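Local coordinates for protein mandelate racemase/muconate lactonizing enzyme/Enolase superfamily (PDB 2HZG) that belongs to the enolase superfamily, pairing a capping domain with a modified TIM barrel that holds a sodium ion, its precise function not being established, at residues I274-G279 and G285-V290; P121-L126 and P318-E323; A47-I52 and T378-G383; D27-R32 and P100-G105. One frame throughout, in Å; residues are numbered along the deposited sequence.

Interaction 1. Residues I274-G279 and G285-V290; sequences IQIDCG and GPAKRV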
loop_
_atom_site.group_PDB
_atom_site.type_symbol
_atom_site.label_atom_id
_atom_site.label_comp_id
_atom_site.label_asym_id
_atom_site.label_seq_id
_atom_site.Cartn_x
_atom_site.Cartn_y
_atom_site.Cartn_z
ATOM N N ILE A 274 -10.940 -16.714 -0.153
ATOM C CA ILE A 274 -10.106 -15.598 -0.616
ATOM C C ILE A 274 -10.907 -14.826 -1.664
ATOM O O ILE A 274 -11.511 -15.415 -2.559
ATOM C CB ILE A 274 -8.702 -16.078 -1.131
ATOM C CG1 ILE A 274 -7.777 -14.889 -1.473
ATOM C CG2 ILE A 274 -8.829 -17.013 -2.366
ATOM C CD1 ILE A 274 -7.172 -14.156 -0.265
ATOM N N GLN A 275 -10.947 -13.509 -1.510
ATOM C CA GLN A 275 -11.824 -12.658 -2.292
ATOM C C GLN A 275 -10.984 -11.568 -2.904
ATOM O O GLN A 275 -10.336 -10.787 -2.205
ATOM C CB GLN A 275 -12.935 -12.056 -1.426
ATOM C CG GLN A 275 -13.690 -13.093 -0.591
ATOM C CD GLN A 275 -14.574 -12.465 0.463
ATOM O OE1 GLN A 275 -14.102 -11.703 1.317
ATOM N NE2 GLN A 275 -15.860 -12.792 0.428
ATOM N N ILE A 276 -11.002 -11.507 -4.226
ATOM C CA ILE A 276 -10.040 -10.667 -4.933
ATOM C C ILE A 276 -10.728 -9.675 -5.854
ATOM O O ILE A 276 -11.613 -10.026 -6.623
ATOM C CB ILE A 276 -9.030 -11.521 -5.750
ATOM C CG1 ILE A 276 -8.260 -12.487 -4.827
ATOM C CG2 ILE A 276 -8.130 -10.617 -6.628
ATOM C CD1 ILE A 276 -7.340 -11.817 -3.805
ATOM N N ASP A 277 -10.293 -8.425 -5.743
ATOM C CA ASP A 277 -10.743 -7.366 -6.605
ATOM C C ASP A 277 -9.682 -7.122 -7.679
ATOM O O ASP A 277 -8.599 -6.639 -7.374
ATOM C CB ASP A 277 -10.980 -6.090 -5.787
ATOM C CG ASP A 277 -11.830 -5.093 -6.530
ATOM O OD1 ASP A 277 -11.499 -4.771 -7.678
ATOM O OD2 ASP A 277 -12.839 -4.613 -5.988
ATOM N N CYS A 278 -9.990 -7.459 -8.932
ATOM C CA CYS A 278 -9.064 -7.163 -10.058
ATOM C C CYS A 278 -8.763 -5.673 -10.204
ATOM O O CYS A 278 -7.709 -5.316 -10.701
ATOM C CB CYS A 278 -9.598 -7.718 -11.376
ATOM S SG CYS A 278 -9.443 -9.481 -11.364
ATOM N N GLY A 279 -9.690 -4.821 -9.770
ATOM C CA GLY A 279 -9.493 -3.366 -9.786
ATOM C C GLY A 279 -8.543 -2.816 -8.724
ATOM O O GLY A 279 -8.289 -1.606 -8.692
ATOM N N GLY A 285 -3.886 -10.669 -14.154
ATOM C CA GLY A 285 -2.686 -11.469 -13.920
ATOM C C GLY A 285 -2.498 -11.878 -12.468
ATOM O O GLY A 285 -2.442 -13.073 -12.175
ATOM N N PRO A 286 -2.326 -10.891 -11.559
ATOM C CA PRO A 286 -2.150 -11.209 -10.127
ATOM C C PRO A 286 -3.341 -11.972 -9.560
ATOM O O PRO A 286 -3.150 -12.876 -8.760
ATOM C CB PRO A 286 -2.020 -9.829 -9.468
ATOM C CG PRO A 286 -1.499 -8.960 -10.577
ATOM C CD PRO A 286 -2.203 -9.444 -11.803
ATOM N N ALA A 287 -4.554 -11.621 -9.998
ATOM C CA ALA A 287 -5.750 -12.309 -9.550
ATOM C C ALA A 287 -5.754 -13.791 -9.939
ATOM O O ALA A 287 -6.070 -14.646 -9.127
ATOM C CB ALA A 287 -6.980 -11.599 -10.109
ATOM N N LYS A 288 -5.406 -14.083 -11.196
ATOM C CA LYS A 288 -5.252 -15.452 -11.672
ATOM C C LYS A 288 -4.143 -16.183 -10.891
ATOM O O LYS A 288 -4.264 -17.371 -10.574
ATOM C CB LYS A 288 -4.925 -15.427 -13.178
ATOM C CG LYS A 288 -4.609 -16.774 -13.802
ATOM C CD LYS A 288 -5.799 -17.734 -13.809
ATOM C CE LYS A 288 -5.515 -18.962 -14.732
ATOM N NZ LYS A 288 -4.198 -19.597 -14.403
ATOM N N ARG A 289 -3.066 -15.467 -10.600
ATOM C CA ARG A 289 -1.995 -16.015 -9.774
ATOM C C ARG A 289 -2.549 -16.420 -8.395
ATOM O O ARG A 289 -2.254 -17.507 -7.916
ATOM C CB ARG A 289 -0.850 -15.010 -9.662
ATOM C CG ARG A 289 0.404 -15.587 -9.084
ATOM C CD ARG A 289 1.479 -14.540 -8.993
ATOM N NE ARG A 289 2.615 -15.050 -8.218
ATOM C CZ ARG A 289 3.575 -14.287 -7.723
ATOM N NH1 ARG A 289 3.540 -12.965 -7.916
ATOM N NH2 ARG A 289 4.555 -14.850 -7.033
ATOM N N VAL A 290 -3.400 -15.578 -7.799
ATOM C CA VAL A 290 -4.084 -15.942 -6.531
ATOM C C VAL A 290 -4.980 -17.175 -6.685
ATOM O O VAL A 290 -4.937 -18.102 -5.853
ATOM C CB VAL A 290 -4.920 -14.757 -5.939
ATOM C CG1 VAL A 290 -5.648 -15.191 -4.629
ATOM C CG2 VAL A 290 -4.040 -13.564 -5.689
#
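Ile276 and Val290 reach toward each other tip to tip where strand 273-276 packs on helix 284-297. CG1 of Ile276 comes 3.8 Å from CG1 of Val290, and Ile276 CD1 faces both valine methyls, nearer to CG1. Ile274, two residues earlier on the same side of the strand, slants across that valine; its CG1 arm stands opposite the backbone N (chi1 -174°), which brings Ile274 CG1 3.8 Å from Val290 CG1. One valine methyl therefore meets both isoleucines. The other branch of Ile276, CG2, turns to the preceding turn of the helix, 3.8 Å from Ala287 CB. Ala287 CB is also met by Cys278 SG at 3.5 Å, a close fit of sulfur on methyl just past the strand end. All five side chains are buried, and Tyr301, Ala262 and Ile281 close round them. Asp277 points away from helix 284-297: its OD1 receives a weak N-cap bond from Gly279 N, while OD2 is bonded to His304 ND1. Gln275, also facing away, has a weak bond from NE2 to Glu227 OE1, and Glu227 is a ligand of the sodium ion. Strand and helix run nearly antiparallel, at 169°, with their axes 9.6 Å apart. This is a beta-alpha unit of the TIM barrel, with one strand face packed on its helix and the other turned to the metal side.

Interaction 2. Residues P121-L126 and P318-E323; sequences PAWALL and PFAGLE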
loop_
_atom_site.group_PDB
_atom_site.type_symbol
_atom_site.label_atom_id
_atom_site.label_comp_id
_atom_site.label_asym_id
_atom_site.label_seq_id
_atom_site.Cartn_x
_atom_site.Cartn_y
_atom_site.Cartn_z
ATOM N N PRO A 121 -12.299 -14.204 -25.560
ATOM C CA PRO A 121 -12.548 -13.715 -24.205
ATOM C C PRO A 121 -11.255 -13.698 -23.398
ATOM O O PRO A 121 -10.354 -14.511 -23.622
ATOM C CB PRO A 121 -13.554 -14.716 -23.624
ATOM C CG PRO A 121 -13.481 -15.919 -24.457
ATOM C CD PRO A 121 -12.947 -15.502 -25.822
ATOM N N ALA A 122 -11.176 -12.754 -22.471
ATOM C CA ALA A 122 -10.010 -12.578 -21.635
ATOM C C ALA A 122 -9.673 -13.864 -20.894
ATOM O O ALA A 122 -8.498 -14.209 -20.785
ATOM C CB ALA A 122 -10.220 -11.398 -20.655
ATOM N N TRP A 123 -10.690 -14.591 -20.418
ATOM C CA TRP A 123 -10.442 -15.860 -19.690
ATOM C C TRP A 123 -9.746 -16.908 -20.551
ATOM O O TRP A 123 -9.007 -17.730 -20.027
ATOM C CB TRP A 123 -11.702 -16.485 -19.087
ATOM C CG TRP A 123 -12.871 -16.673 -20.046
ATOM C CD1 TRP A 123 -13.935 -15.818 -20.214
ATOM C CD2 TRP A 123 -13.111 -17.788 -20.932
ATOM N NE1 TRP A 123 -14.811 -16.331 -21.151
ATOM C CE2 TRP A 123 -14.331 -17.534 -21.604
ATOM C CE3 TRP A 123 -12.420 -18.981 -21.215
ATOM C CZ2 TRP A 123 -14.866 -18.422 -22.553
ATOM C CZ3 TRP A 123 -12.937 -19.842 -22.171
ATOM C CH2 TRP A 123 -14.156 -19.565 -22.820
ATOM N N ALA A 124 -10.028 -16.897 -21.852
ATOM C CA ALA A 124 -9.351 -17.808 -22.782
ATOM C C ALA A 124 -7.897 -17.391 -22.898
ATOM O O ALA A 124 -7.017 -18.222 -22.863
ATOM C CB ALA A 124 -10.038 -17.805 -24.160
ATOM N N LEU A 125 -7.652 -16.088 -22.995
ATOM C CA LEU A 125 -6.286 -15.566 -23.026
ATOM C C LEU A 125 -5.533 -15.841 -21.723
ATOM O O LEU A 125 -4.326 -16.033 -21.750
ATOM C CB LEU A 125 -6.266 -14.087 -23.386
ATOM C CG LEU A 125 -6.732 -13.656 -24.787
ATOM C CD1 LEU A 125 -6.707 -12.126 -24.913
ATOM C CD2 LEU A 125 -5.897 -14.297 -25.903
ATOM N N LEU A 126 -6.261 -15.870 -20.599
ATOM C CA LEU A 126 -5.700 -16.217 -19.289
ATOM C C LEU A 126 -5.372 -17.686 -19.151
ATOM O O LEU A 126 -4.681 -18.084 -18.215
ATOM C CB LEU A 126 -6.668 -15.846 -18.161
ATOM C CG LEU A 126 -6.683 -14.441 -17.581
ATOM C CD1 LEU A 126 -7.683 -14.472 -16.405
ATOM C CD2 LEU A 126 -5.279 -13.960 -17.119
ATOM N N PRO A 318 -10.599 -14.306 -13.510
ATOM C CA PRO A 318 -9.570 -15.166 -12.898
ATOM C C PRO A 318 -10.036 -16.516 -12.350
ATOM O O PRO A 318 -9.193 -17.360 -12.014
ATOM C CB PRO A 318 -9.049 -14.304 -11.743
ATOM C CG PRO A 318 -9.444 -12.888 -12.125
ATOM C CD PRO A 318 -10.772 -13.066 -12.729
ATOM N N PHE A 319 -11.345 -16.722 -12.222
ATOM C CA PHE A 319 -11.834 -18.027 -11.785
ATOM C C PHE A 319 -12.905 -18.595 -12.708
ATOM O O PHE A 319 -13.624 -19.517 -12.329
ATOM C CB PHE A 319 -12.223 -18.054 -10.274
ATOM C CG PHE A 319 -13.530 -17.328 -9.893
ATOM C CD1 PHE A 319 -14.548 -18.027 -9.221
ATOM C CD2 PHE A 319 -13.698 -15.949 -10.100
ATOM C CE1 PHE A 319 -15.711 -17.390 -8.802
ATOM C CE2 PHE A 319 -14.860 -15.300 -9.710
ATOM C CZ PHE A 319 -15.886 -16.023 -9.044
ATOM N N ALA A 320 -12.971 -18.062 -13.934
ATOM C CA ALA A 320 -13.947 -18.496 -14.938
ATOM C C ALA A 320 -13.866 -20.008 -15.166
ATOM O O ALA A 320 -14.880 -20.690 -15.251
ATOM C CB ALA A 320 -13.725 -17.755 -16.258
ATOM N N GLY A 321 -12.647 -20.528 -15.264
ATOM C CA GLY A 321 -12.449 -21.936 -15.587
ATOM C C GLY A 321 -12.415 -22.857 -14.393
ATOM O O GLY A 321 -12.206 -24.055 -14.556
ATOM N N LEU A 322 -12.627 -22.312 -13.194
ATOM C CA LEU A 322 -12.686 -23.130 -11.982
ATOM C C LEU A 322 -14.132 -23.488 -11.637
ATOM O O LEU A 322 -14.836 -22.751 -10.931
ATOM C CB LEU A 322 -11.993 -22.426 -10.812
ATOM C CG LEU A 322 -10.550 -21.978 -11.038
ATOM C CD1 LEU A 322 -10.031 -21.364 -9.735
ATOM C CD2 LEU A 322 -9.651 -23.134 -11.501
ATOM N N GLU A 323 -14.577 -24.626 -12.169
ATOM C CA GLU A 323 -15.971 -24.980 -12.123
ATOM C C GLU A 323 -16.549 -25.070 -10.714
ATOM O O GLU A 323 -17.683 -24.644 -10.501
ATOM C CB GLU A 323 -16.213 -26.280 -12.877
ATOM C CG GLU A 323 -17.702 -26.594 -13.020
ATOM C CD GLU A 323 -17.980 -27.772 -13.937
ATOM O OE1 GLU A 323 -17.015 -28.401 -14.442
ATOM O OE2 GLU A 323 -19.174 -28.054 -14.153
#
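Trp123 and Ala320 meet through their beta carbons, Trp123 CB lying 3.7 Å from Ala320 CB. The same alanine methyl is 4.0 Å from Trp123 CG. Beside this pair, Leu126 sends one branch to the start of the loop: its CD1 touches the CA-N side of Pro318, with CA at 4.0 Å. The contact is small and wholly apolar. The indole is placed by its torsion and by neighbours in its own segment, with Pro357 beyond them. Trp123 CG sits between the backbone N and the carbonyl carbon (chi1 52°), which swings the ring away from Ala320 and back along the helix start, where Pro121 CG lies 3.3 Å above one ring face, toward the rim, with Ala124 CB over that same face. Trp123 NE1 bonds to Pro357 O, which fixes the polar edge of the ring. On the loop side, a type I turn from Phe319 to Leu322, closed by Leu322 N to Phe319 O at 3.1 Å, presents Ala320. Pro318 O takes a hydrogen bond from Tyr128 OH, and Phe319 O one from Lys134 NZ. Farther out, Leu284 touches Leu126 and Trp111 lies against it too. The arrangement joins the short helix 122-125, after the long helix of the capping domain, to the loop between helix 309-316 and barrel strand 327-331, and is a domain-to-barrel contact of the enolase-superfamily fold.

Interaction 3. Residues A47-I52 and T378-G383; sequences APLPSI and TEIRIG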
loop_
_atom_site.group_PDB
_atom_site.type_symbol
_atom_site.label_atom_id
_atom_site.label_comp_id
_atom_site.label_asym_id
_atom_site.label_seq_id
_atom_site.Cartn_x
_atom_site.Cartn_y
_atom_site.Cartn_z
ATOM N N ALA A 47 -9.076 5.356 -5.454
ATOM C CA ALA A 47 -9.290 6.800 -5.428
ATOM C C ALA A 47 -8.817 7.362 -6.765
ATOM O O ALA A 47 -7.646 7.229 -7.111
ATOM C CB ALA A 47 -8.525 7.429 -4.242
ATOM N N PRO A 48 -9.742 7.933 -7.554
ATOM C CA PRO A 48 -9.370 8.373 -8.900
ATOM C C PRO A 48 -8.274 9.420 -9.006
ATOM O O PRO A 48 -7.401 9.243 -9.829
ATOM C CB PRO A 48 -10.697 8.881 -9.486
ATOM C CG PRO A 48 -11.748 8.084 -8.756
ATOM C CD PRO A 48 -11.199 8.097 -7.331
ATOM N N LEU A 49 -8.315 10.499 -8.214
ATOM C CA LEU A 49 -7.307 11.529 -8.384
ATOM C C LEU A 49 -5.886 11.075 -7.990
ATOM O O LEU A 49 -4.949 11.346 -8.725
ATOM C CB LEU A 49 -7.695 12.854 -7.710
ATOM C CG LEU A 49 -6.694 14.010 -7.817
ATOM C CD1 LEU A 49 -6.658 14.561 -9.246
ATOM C CD2 LEU A 49 -7.071 15.124 -6.842
ATOM N N PRO A 50 -5.718 10.425 -6.820
ATOM C CA PRO A 50 -4.393 9.866 -6.493
ATOM C C PRO A 50 -3.903 8.880 -7.538
ATOM O O PRO A 50 -2.704 8.842 -7.825
ATOM C CB PRO A 50 -4.640 9.152 -5.158
ATOM C CG PRO A 50 -5.747 9.930 -4.529
ATOM C CD PRO A 50 -6.669 10.221 -5.716
ATOM N N SER A 51 -4.815 8.083 -8.109
ATOM C CA SER A 51 -4.455 7.164 -9.185
ATOM C C SER A 51 -4.012 7.910 -10.440
ATOM O O SER A 51 -2.973 7.578 -11.006
ATOM C CB SER A 51 -5.606 6.199 -9.510
ATOM O OG SER A 51 -5.938 5.448 -8.363
ATOM N N ILE A 52 -4.788 8.910 -10.870
ATOM C CA ILE A 52 -4.375 9.745 -12.009
ATOM C C ILE A 52 -3.003 10.381 -11.730
ATOM O O ILE A 52 -2.134 10.396 -12.600
ATOM C CB ILE A 52 -5.407 10.873 -12.338
ATOM C CG1 ILE A 52 -6.710 10.289 -12.920
ATOM C CG2 ILE A 52 -4.787 11.904 -13.298
ATOM C CD1 ILE A 52 -7.931 11.269 -12.807
ATOM N N THR A 378 -11.028 17.595 -14.424
ATOM C CA THR A 378 -9.864 17.460 -13.568
ATOM C C THR A 378 -8.662 18.008 -14.317
ATOM O O THR A 378 -8.465 17.677 -15.482
ATOM C CB THR A 378 -9.646 15.953 -13.242
ATOM O OG1 THR A 378 -10.851 15.405 -12.697
ATOM C CG2 THR A 378 -8.504 15.733 -12.259
ATOM N N GLU A 379 -7.872 18.851 -13.648
ATOM C CA GLU A 379 -6.631 19.374 -14.228
ATOM C C GLU A 379 -5.514 19.361 -13.213
ATOM O O GLU A 379 -5.711 19.749 -12.054
ATOM C CB GLU A 379 -6.789 20.808 -14.739
ATOM C CG GLU A 379 -7.677 20.931 -15.965
ATOM C CD GLU A 379 -7.835 22.377 -16.443
ATOM O OE1 GLU A 379 -7.322 23.306 -15.772
ATOM O OE2 GLU A 379 -8.472 22.570 -17.510
ATOM N N ILE A 380 -4.345 18.916 -13.660
ATOM C CA ILE A 380 -3.141 18.991 -12.846
ATOM C C ILE A 380 -2.076 19.775 -13.622
ATOM O O ILE A 380 -1.774 19.445 -14.775
ATOM C CB ILE A 380 -2.607 17.584 -12.439
ATOM C CG1 ILE A 380 -3.683 16.765 -11.686
ATOM C CG2 ILE A 380 -1.328 17.720 -11.600
ATOM C CD1 ILE A 380 -3.438 15.247 -11.667
ATOM N N ARG A 381 -1.536 20.820 -12.990
ATOM C CA ARG A 381 -0.391 21.563 -13.531
ATOM C C ARG A 381 0.845 21.480 -12.654
ATOM O O ARG A 381 0.749 21.580 -11.432
ATOM C CB ARG A 381 -0.734 23.036 -13.699
ATOM C CG ARG A 381 -1.605 23.318 -14.866
ATOM C CD ARG A 381 -2.069 24.766 -14.877
ATOM N NE ARG A 381 -3.195 24.911 -15.793
ATOM C CZ ARG A 381 -3.074 25.185 -17.087
ATOM N NH1 ARG A 381 -1.872 25.378 -17.624
ATOM N NH2 ARG A 381 -4.164 25.280 -17.838
ATOM N N ILE A 382 2.002 21.331 -13.299
ATOM C CA ILE A 382 3.311 21.453 -12.655
ATOM C C ILE A 382 4.088 22.518 -13.434
ATOM O O ILE A 382 4.117 22.480 -14.659
ATOM C CB ILE A 382 4.100 20.109 -12.673
ATOM C CG1 ILE A 382 3.348 19.002 -11.897
ATOM C CG2 ILE A 382 5.523 20.309 -12.177
ATOM C CD1 ILE A 382 3.386 19.135 -10.378
ATOM N N GLY A 383 4.685 23.473 -12.726
ATOM C CA GLY A 383 5.433 24.563 -13.369
ATOM C C GLY A 383 4.596 25.322 -14.388
ATOM O O GLY A 383 5.092 25.699 -15.450
#
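Helix 48-56 of the capping domain packs here on strand 378-382 of the C-terminal beta hairpin, a strand that pairs antiparallel with a strand of the second subunit and so carries the sheet across the dimer interface. Leu49 makes the first touch, its CD1 3.7 Å from Thr378 CG2. Its CG is opposite the backbone N (chi1 179°), which brings the branch end nearer the strand than the direction of its CB would suggest. The same methyl, Leu49 CD1, lies 4.1 Å from Ile380 CD1. One helical turn on, Ile52 CG2 reaches that terminal methyl of Ile380 at 4.0 Å, so Ile380 CD1 is met from both Leu49 and Ile52. All three pairs cross obliquely, and the helix and strand axes themselves cross at -39°. Thr378 turns its methyl to the helix and its hydroxyl elsewhere, OG1 bonding to Val376 O. On the far side of the helix, Ser51 OG donates to Ala47 O at 2.8 Å, from 38° out of the carbonyl plane, and Ser51 N uses the same oxygen; Gln98 NE2 is a further partner of the hydroxyl. Tyr12 and Tyr388 border the apolar patch. Branched methyls at ordinary van der Waals spacing, with polar groups bonded outside the patch, imply that dispersion and burial of apolar surface hold helix to hairpin, the strand's backbone being left to bind its partner strands.

Interaction 4. Residues D27-R32 and P100-G105; sequences DALLVR and PHMLSG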
loop_
_atom_site.group_PDB
_atom_site.type_symbol
_atom_site.label_atom_id
_atom_site.label_comp_id
_atom_site.label_asym_id
_atom_site.label_seq_id
_atom_site.Cartn_x
_atom_site.Cartn_y
_atom_site.Cartn_z
ATOM N N ASP A 27 -18.195 6.427 -7.425
ATOM C CA ASP A 27 -17.296 7.053 -8.374
ATOM C C ASP A 27 -16.481 5.971 -9.063
ATOM O O ASP A 27 -16.638 4.786 -8.732
ATOM C CB ASP A 27 -16.463 8.215 -7.749
ATOM C CG ASP A 27 -15.239 7.752 -6.971
ATOM O OD1 ASP A 27 -15.039 6.548 -6.770
ATOM O OD2 ASP A 27 -14.436 8.632 -6.579
ATOM N N ALA A 28 -15.692 6.351 -10.062
ATOM C CA ALA A 28 -14.920 5.376 -10.834
ATOM C C ALA A 28 -13.746 6.045 -11.516
ATOM O O ALA A 28 -13.783 7.235 -11.816
ATOM C CB ALA A 28 -15.808 4.662 -11.903
ATOM N N LEU A 29 -12.694 5.269 -11.748
ATOM C CA LEU A 29 -11.652 5.691 -12.666
ATOM C C LEU A 29 -11.601 4.673 -13.803
ATOM O O LEU A 29 -11.202 3.532 -13.593
ATOM C CB LEU A 29 -10.284 5.850 -11.983
ATOM C CG LEU A 29 -9.164 6.319 -12.947
ATOM C CD1 LEU A 29 -9.400 7.723 -13.507
ATOM C CD2 LEU A 29 -7.820 6.270 -12.254
ATOM N N LEU A 30 -12.049 5.088 -14.989
ATOM C CA LEU A 30 -12.032 4.212 -16.158
ATOM C C LEU A 30 -10.786 4.488 -16.995
ATOM O O LEU A 30 -10.271 5.599 -17.020
ATOM C CB LEU A 30 -13.303 4.406 -17.003
ATOM C CG LEU A 30 -14.672 4.046 -16.398
ATOM C CD1 LEU A 30 -15.722 4.046 -17.505
ATOM C CD2 LEU A 30 -14.664 2.678 -15.714
ATOM N N VAL A 31 -10.303 3.458 -17.668
ATOM C CA VAL A 31 -9.038 3.551 -18.369
ATOM C C VAL A 31 -9.272 3.026 -19.767
ATOM O O VAL A 31 -9.674 1.872 -19.934
ATOM C CB VAL A 31 -7.925 2.678 -17.699
ATOM C CG1 VAL A 31 -6.624 2.780 -18.490
ATOM C CG2 VAL A 31 -7.673 3.079 -16.223
ATOM N N ARG A 32 -9.026 3.873 -20.765
ATOM C CA ARG A 32 -9.113 3.431 -22.153
ATOM C C ARG A 32 -7.714 3.402 -22.730
ATOM O O ARG A 32 -7.054 4.441 -22.808
ATOM C CB ARG A 32 -10.008 4.369 -22.988
ATOM C CG ARG A 32 -10.215 3.879 -24.438
ATOM C CD ARG A 32 -10.989 4.870 -25.305
ATOM N NE ARG A 32 -10.352 6.181 -25.350
ATOM C CZ ARG A 32 -10.996 7.335 -25.518
ATOM N NH1 ARG A 32 -12.325 7.354 -25.680
ATOM N NH2 ARG A 32 -10.306 8.475 -25.522
ATOM N N PRO A 100 -0.121 0.180 -7.789
ATOM C CA PRO A 100 -0.901 -1.019 -8.125
ATOM C C PRO A 100 -2.367 -0.713 -8.469
ATOM O O PRO A 100 -2.954 -1.417 -9.279
ATOM C CB PRO A 100 -0.859 -1.841 -6.831
ATOM C CG PRO A 100 0.284 -1.347 -6.090
ATOM C CD PRO A 100 0.496 0.067 -6.456
ATOM N N HIS A 101 -2.938 0.320 -7.844
ATOM C CA HIS A 101 -4.342 0.677 -8.071
ATOM C C HIS A 101 -4.522 1.288 -9.455
ATOM O O HIS A 101 -5.481 0.961 -10.163
ATOM C CB HIS A 101 -4.813 1.632 -6.971
ATOM C CG HIS A 101 -5.277 0.926 -5.734
ATOM N ND1 HIS A 101 -6.000 1.555 -4.740
ATOM C CD2 HIS A 101 -5.143 -0.361 -5.345
ATOM C CE1 HIS A 101 -6.284 0.682 -3.789
ATOM N NE2 HIS A 101 -5.784 -0.490 -4.138
ATOM N N MET A 102 -3.581 2.150 -9.843
ATOM C CA MET A 102 -3.531 2.705 -11.196
ATOM C C MET A 102 -3.267 1.589 -12.217
ATOM O O MET A 102 -3.963 1.489 -13.233
ATOM C CB MET A 102 -2.461 3.813 -11.293
ATOM C CG MET A 102 -2.472 4.580 -12.652
ATOM S SD MET A 102 -4.044 5.418 -13.014
ATOM C CE MET A 102 -4.753 4.380 -14.273
ATOM N N LEU A 103 -2.293 0.731 -11.929
ATOM C CA LEU A 103 -2.001 -0.412 -12.795
ATOM C C LEU A 103 -3.198 -1.350 -13.044
ATOM O O LEU A 103 -3.369 -1.857 -14.146
ATOM C CB LEU A 103 -0.846 -1.231 -12.233
ATOM C CG LEU A 103 -0.457 -2.526 -12.970
ATOM C CD1 LEU A 103 -0.014 -2.255 -14.447
ATOM C CD2 LEU A 103 0.647 -3.213 -12.204
ATOM N N SER A 104 -3.994 -1.615 -12.008
ATOM C CA SER A 104 -5.123 -2.537 -12.123
ATOM C C SER A 104 -5.996 -2.280 -13.365
ATOM O O SER A 104 -6.259 -3.202 -14.150
ATOM C CB SER A 104 -5.992 -2.493 -10.854
ATOM O OG SER A 104 -5.286 -3.015 -9.727
ATOM N N GLY A 105 -6.465 -1.039 -13.504
ATOM C CA GLY A 105 -7.347 -0.645 -14.607
ATOM C C GLY A 105 -6.644 -0.734 -15.961
ATOM O O GLY A 105 -7.248 -1.141 -16.945
#
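Within 27-32, Leu29 is the first to touch segment 100-105, in the capping domain where a three-stranded antiparallel sheet packs against helices. Its CD2 lies 3.9 Å from Met102 SD, and the two side chains cross at about a right angle. Leu29 is also touched by Pro48, Ser51 and Ile52 of helix 48-56, and so packs on two helices. Leu30 points away and touches Leu13 and Val366. Val31 returns to the helix: its CG2 lies 3.7 Å from Met102 CE, and its CB 4.0 Å from Gly105 O. Here strand and helix come closest: Gly105, without a side chain, lets Val31 CA come to 5.9 Å from Gly105 CA. Arg32 turns away again and pairs with Asp9. Met102 can serve both strand residues because its chain is bent, chi2 60° and chi3 -106°, bringing SD to Leu29 and CE to Val31. The axes cross at -53°. Within the helix, Ser104 N and Ser104 OG reach Pro100 O from opposite faces of its carbonyl plane, the hydroxyl at 2.9 Å.

From the N terminus, strand 27-32 meets helix segment 100-105 in interaction 4, closing the first loop inside the capping domain. Helix segment 47-52 lies within that loop but finds its partner near the C terminus, at 378-383, so interactions 3 and 4 cross; they touch through Ser51 and Met102, and both reach the second subunit. Segment 121-126 opens interaction 2, which closes at 318-323 and ties the capping domain to the barrel. Interaction 1, a short local loop of the barrel, falls within the span of interaction 2, touching it where Ala287 and Cys278 meet Pro318. Both lie within the span of interaction 3. Ser104 of interaction 4 touches Gly279 of interaction 1, joining the two domains.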